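Local coordinates for alkaline phosphatase (Thermus thermophilus, PDB 7KWD), which hydrolyses phosphate monoesters as a homodimeric, zinc- and magnesium-dependent alkaline phosphatase, at the interface of chains A and B. Residues are numbered along the deposited sequence; one frame, centred on the assembly and turned at random. Chains: chain A/B, Alkaline phosphatase.

The interface of chains A and B. Residues chain A 327, 331-332; chain B 92-94, 279, 432-433.
A:Tyr332, from the 3-10 helix 330-332, reaches across the dimer interface and sets the rim of its phenol ring over one face of the imidazole of B:His433, a zinc ligand of the alkaline phosphatase active site. The ring planes stand 80° apart with centroids 4.8 Å away from each other, an edge-to-face pair in which A:Tyr332 supplies the edge. CE2 of A:Tyr332 comes nearest, 3.3 Å from ND1 of B:His433 and displaced from the middle of the imidazole toward its rim, with CD2 beside it. With CG anti to its carbonyl carbon (chi1 -60°), the tyrosine points its hydroxyl toward B:His279, a further zinc ligand on helix 274-280. The two side chains approach from opposite directions, and OH of A:Tyr332 lies 3.2 Å from CE1 of B:His279, a close contact with a ring carbon rather than a hydrogen bond.

Rotation of the B:His433 ring is restrained from its own chain: ND1 donates to the carbonyl O of B:Thr93 over 2.7 Å, in the carbonyl plane on a lone pair and nearly straight at the hydrogen (169°). This bond ties the zinc ligand to the segment just ahead of B:Ser95, the nucleophile that forms the phosphoserine intermediate in this family. B:Gln432 packs its aliphatic stem against the phenol end, CB of B:Gln432 lying 3.7 Å from CZ of A:Tyr332, while its amide plane is turned obliquely to the ring. An alanine in place of A:Tyr332 would probably strip the B:His433 face of its aromatic edge and open a gap beside the B:Gln432 stem, making the zinc-ligand imidazole less firmly packed.

Beside the ring, the backbone N of A:Gly327 donates to the carbonyl O of B:His433 (2.8 Å), a bent bond that is likely to steady the main chain of the same zinc ligand. CA of A:Gly327 sits over one face of its own chain's A:Tyr332 ring, offset toward the rim, and meets CG1 of B:Val92 at 3.6 Å.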
# COMPACT_ATOMS: atom_id res chain seq x y z
N GLY A 327 10.34 -8.88 -3.97
CA GLY A 327 11.78 -9.12 -4.00
C GLY A 327 12.08 -10.44 -4.66
O GLY A 327 11.48 -11.47 -4.34
N SER A 331 19.53 -11.37 -2.61
CA SER A 331 19.45 -10.01 -2.05
C SER A 331 18.43 -9.13 -2.79
O SER A 331 18.52 -7.90 -2.75
CB SER A 331 20.82 -9.32 -2.06
OG SER A 331 21.76 -10.08 -1.34
N TYR A 332 17.42 -9.75 -3.42
CA TYR A 332 16.37 -9.07 -4.19
C TYR A 332 16.97 -8.22 -5.31
O TYR A 332 16.34 -7.29 -5.83
CB TYR A 332 15.46 -8.21 -3.30
CG TYR A 332 14.72 -8.98 -2.23
CD1 TYR A 332 14.51 -10.34 -2.32
CD2 TYR A 332 14.22 -8.31 -1.12
CE1 TYR A 332 13.82 -11.02 -1.34
CE2 TYR A 332 13.55 -8.97 -0.14
CZ TYR A 332 13.34 -10.33 -0.25
OH TYR A 332 12.65 -10.96 0.77
N VAL B 92 12.97 -3.16 -5.73
CA VAL B 92 12.65 -3.70 -4.43
C VAL B 92 13.94 -3.75 -3.65
O VAL B 92 14.89 -4.42 -4.06
CB VAL B 92 12.01 -5.10 -4.50
CG1 VAL B 92 11.88 -5.67 -3.10
CG2 VAL B 92 10.66 -5.03 -5.24
N THR B 93 13.97 -3.03 -2.54
CA THR B 93 15.13 -2.91 -1.68
C THR B 93 15.13 -4.02 -0.64
O THR B 93 14.11 -4.67 -0.38
CB THR B 93 15.11 -1.54 -0.99
OG1 THR B 93 16.37 -1.22 -0.39
CG2 THR B 93 14.04 -1.52 0.10
N GLU B 94 16.26 -4.21 -0.01
CA GLU B 94 16.23 -4.90 1.27
C GLU B 94 16.71 -3.92 2.34
O GLU B 94 16.93 -2.72 2.09
CB GLU B 94 17.01 -6.21 1.21
CG GLU B 94 18.32 -6.10 0.51
CD GLU B 94 19.30 -5.30 1.34
OE1 GLU B 94 19.68 -5.75 2.44
OE2 GLU B 94 19.67 -4.19 0.89
N HIS B 279 7.08 -11.42 6.24
CA HIS B 279 7.78 -12.49 5.53
C HIS B 279 7.09 -13.84 5.79
O HIS B 279 6.80 -14.60 4.86
CB HIS B 279 9.23 -12.53 6.00
CG HIS B 279 10.14 -11.59 5.27
ND1 HIS B 279 10.23 -11.56 3.90
CD2 HIS B 279 11.02 -10.68 5.73
CE1 HIS B 279 11.11 -10.65 3.54
NE2 HIS B 279 11.62 -10.11 4.63
N GLN B 432 7.95 -11.64 0.35
CA GLN B 432 9.12 -10.79 0.22
C GLN B 432 8.74 -9.32 0.31
O GLN B 432 7.57 -8.96 0.34
CB GLN B 432 9.84 -11.08 -1.10
CG GLN B 432 10.43 -12.50 -1.19
CD GLN B 432 9.42 -13.52 -1.71
OE1 GLN B 432 8.84 -14.30 -0.94
NE2 GLN B 432 9.18 -13.50 -3.03
N HIS B 433 9.77 -8.47 0.32
CA HIS B 433 9.57 -7.02 0.26
C HIS B 433 8.86 -6.64 -1.03
O HIS B 433 8.95 -7.36 -2.03
CB HIS B 433 10.90 -6.27 0.28
CG HIS B 433 11.75 -6.58 1.45
ND1 HIS B 433 13.07 -6.19 1.54
CD2 HIS B 433 11.47 -7.25 2.59
CE1 HIS B 433 13.57 -6.62 2.68
NE2 HIS B 433 12.62 -7.27 3.34